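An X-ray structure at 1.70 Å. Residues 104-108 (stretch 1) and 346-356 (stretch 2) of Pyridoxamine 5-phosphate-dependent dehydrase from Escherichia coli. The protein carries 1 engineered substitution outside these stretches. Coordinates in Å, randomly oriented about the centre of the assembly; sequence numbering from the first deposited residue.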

# COMPACT_ATOMS: atom_id res chain seq x y z
N VAL B 104 17.24 14.71 -0.45
CA VAL B 104 17.93 13.58 -1.07
C VAL B 104 19.22 14.01 -1.75
O VAL B 104 19.18 14.94 -2.55
CB VAL B 104 17.02 12.92 -2.15
CG1 VAL B 104 17.70 11.66 -2.76
CG2 VAL B 104 15.65 12.53 -1.52
N LYS B 105 20.33 13.32 -1.44
CA LYS B 105 21.63 13.56 -2.07
C LYS B 105 22.03 12.41 -2.98
O LYS B 105 22.40 11.31 -2.51
CB LYS B 105 22.74 13.71 -1.05
CG LYS B 105 24.01 14.34 -1.67
CD LYS B 105 25.15 14.51 -0.63
CE LYS B 105 25.34 15.95 -0.08
NZ LYS B 105 26.19 16.07 1.20
N PHE B 106 22.02 12.67 -4.27
CA PHE B 106 22.36 11.62 -5.21
C PHE B 106 23.84 11.45 -5.42
O PHE B 106 24.58 12.42 -5.55
CB PHE B 106 21.68 11.84 -6.55
CG PHE B 106 20.19 11.68 -6.51
CD1 PHE B 106 19.37 12.77 -6.27
CD2 PHE B 106 19.60 10.44 -6.73
CE1 PHE B 106 17.97 12.62 -6.19
CE2 PHE B 106 18.20 10.30 -6.75
CZ PHE B 106 17.40 11.40 -6.46
N VAL B 107 24.25 10.19 -5.50
CA VAL B 107 25.65 9.84 -5.75
C VAL B 107 25.74 8.82 -6.89
O VAL B 107 24.91 7.93 -6.97
CB VAL B 107 26.24 9.21 -4.50
CG1 VAL B 107 27.68 8.76 -4.73
CG2 VAL B 107 26.18 10.22 -3.35
N ASP B 108 26.74 8.97 -7.76
CA ASP B 108 26.98 8.07 -8.90
C ASP B 108 27.27 6.65 -8.43
O ASP B 108 27.71 6.36 -7.31
CB ASP B 108 28.23 8.50 -9.68
CG ASP B 108 28.13 8.27 -11.20
OD1 ASP B 108 27.11 7.74 -11.70
OD2 ASP B 108 29.09 8.62 -11.93
N VAL B 346 9.45 13.77 -12.16
CA VAL B 346 9.31 13.33 -10.78
C VAL B 346 10.15 14.21 -9.85
O VAL B 346 9.76 14.54 -8.71
CB VAL B 346 9.86 11.87 -10.71
CG1 VAL B 346 10.15 11.40 -9.32
CG2 VAL B 346 8.92 10.93 -11.38
N LEU B 347 11.32 14.57 -10.34
CA LEU B 347 12.28 15.31 -9.56
C LEU B 347 11.82 16.68 -9.15
O LEU B 347 12.23 17.21 -8.12
CB LEU B 347 13.66 15.34 -10.22
CG LEU B 347 14.27 13.96 -10.05
CD1 LEU B 347 15.56 13.77 -10.89
CD2 LEU B 347 14.54 13.81 -8.56
N LYS B 348 10.92 17.23 -9.95
CA LYS B 348 10.39 18.53 -9.59
C LYS B 348 9.69 18.56 -8.25
O LYS B 348 9.51 19.65 -7.69
CB LYS B 348 9.52 19.15 -10.68
CG LYS B 348 8.19 18.44 -11.01
CD LYS B 348 7.30 19.46 -11.73
CE LYS B 348 6.11 18.85 -12.45
NZ LYS B 348 5.55 19.83 -13.43
N TYR B 349 9.35 17.39 -7.71
CA TYR B 349 8.65 17.32 -6.44
C TYR B 349 9.62 17.06 -5.29
O TYR B 349 9.23 17.01 -4.12
CB TYR B 349 7.56 16.24 -6.49
CG TYR B 349 6.60 16.39 -7.64
CD1 TYR B 349 6.69 15.60 -8.75
CD2 TYR B 349 5.57 17.34 -7.60
CE1 TYR B 349 5.78 15.72 -9.79
CE2 TYR B 349 4.67 17.49 -8.67
CZ TYR B 349 4.78 16.66 -9.77
OH TYR B 349 3.89 16.84 -10.82
N PHE B 350 10.89 16.87 -5.64
CA PHE B 350 11.92 16.57 -4.64
C PHE B 350 12.70 17.79 -4.19
O PHE B 350 12.87 18.75 -4.94
CB PHE B 350 12.96 15.63 -5.25
CG PHE B 350 12.57 14.19 -5.24
CD1 PHE B 350 11.45 13.76 -5.94
CD2 PHE B 350 13.33 13.25 -4.54
CE1 PHE B 350 11.11 12.42 -5.93
CE2 PHE B 350 12.96 11.88 -4.50
CZ PHE B 350 11.85 11.47 -5.21
N ASP B 351 13.31 17.66 -3.02
CA ASP B 351 14.25 18.61 -2.47
C ASP B 351 15.53 17.76 -2.56
O ASP B 351 15.77 16.91 -1.73
CB ASP B 351 13.90 18.90 -1.01
CG ASP B 351 15.04 19.56 -0.26
OD1 ASP B 351 15.90 20.15 -0.94
OD2 ASP B 351 15.10 19.48 0.99
N TYR B 352 16.33 17.94 -3.60
CA TYR B 352 17.50 17.09 -3.72
C TYR B 352 18.67 17.83 -4.31
O TYR B 352 18.53 18.91 -4.87
CB TYR B 352 17.22 15.95 -4.70
CG TYR B 352 17.13 16.42 -6.14
CD1 TYR B 352 18.13 16.12 -7.07
CD2 TYR B 352 16.01 17.10 -6.59
CE1 TYR B 352 18.01 16.52 -8.41
CE2 TYR B 352 15.87 17.53 -7.92
CZ TYR B 352 16.89 17.24 -8.82
OH TYR B 352 16.74 17.69 -10.11
N THR B 353 19.81 17.17 -4.27
CA THR B 353 21.03 17.70 -4.85
C THR B 353 21.78 16.53 -5.47
O THR B 353 21.49 15.37 -5.19
CB THR B 353 21.96 18.30 -3.74
OG1 THR B 353 23.07 18.98 -4.34
CG2 THR B 353 22.49 17.21 -2.86
N VAL B 354 22.76 16.84 -6.30
CA VAL B 354 23.60 15.81 -6.85
C VAL B 354 25.04 15.99 -6.42
O VAL B 354 25.63 17.05 -6.61
CB VAL B 354 23.63 15.82 -8.35
CG1 VAL B 354 24.68 14.83 -8.78
CG2 VAL B 354 22.30 15.40 -8.90
N HIS B 355 25.63 14.93 -5.89
CA HIS B 355 27.02 15.01 -5.53
C HIS B 355 27.89 14.88 -6.77
O HIS B 355 27.83 13.86 -7.46
CB HIS B 355 27.44 13.87 -4.64
CG HIS B 355 28.92 13.82 -4.40
ND1 HIS B 355 29.59 14.87 -3.81
CD2 HIS B 355 29.85 12.87 -4.66
CE1 HIS B 355 30.87 14.56 -3.70
NE2 HIS B 355 31.05 13.36 -4.21
N ASN B 356 28.73 15.88 -7.00
CA ASN B 356 29.71 15.85 -8.06
C ASN B 356 29.00 15.70 -9.37
O ASN B 356 28.44 16.65 -9.91
CB ASN B 356 30.64 14.67 -7.81
CG ASN B 356 31.73 14.56 -8.83
OD1 ASN B 356 32.09 15.53 -9.48
ND2 ASN B 356 32.26 13.36 -8.97
O HOH W 1 28.47 11.40 -7.13

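Two parallel strands, Val 104 to Val 107 and the segment around Tyr 352 to Val 354, are joined by a ladder of four backbone hydrogen bonds. Val 104 N donates to Asp 351 O (2.9 Å) and Val 104 O accepts from Thr 353 N (2.9 Å); two residues on, Phe 106 N donates to Thr 353 O (2.9 Å) and Phe 106 O accepts from His 355 N (2.7 Å). Water 1 extends the ladder, accepting from Asp 108 N (3.0 Å) and donating to His 355 O (2.6 Å) where Asp 108 N and His 355 O, 5.0 Å apart, are too distant to bond directly.

Packing is richest on the face shared by Val 104, Phe 106, Tyr 352 and Val 354. The buried Phe 106 ring, chi1 m, is the main bump. It fits a hollow lined by Tyr 352, whose CD1 lies 3.6 Å from Phe 106 CE1, and by Leu 347, whose CD2 reaches to 4.3 Å from Phe 106 CZ; the two aromatic planes are nearly perpendicular. Beside it, Val 104 packs against Phe 350, the last residue of the turn from Leu 347; Val 104 CG2 lies 3.9 Å from Phe 350 CD2, at the ring edge.

On the other face, the aliphatic part of Lys 105 covers the Thr 353 methyl (Lys 105 CG to Thr 353 CG2, 3.5 Å), while its amine is satisfied elsewhere in the structure. His 355 points toward the first stretch, its CB 4.1 Å from Val 107 CG2.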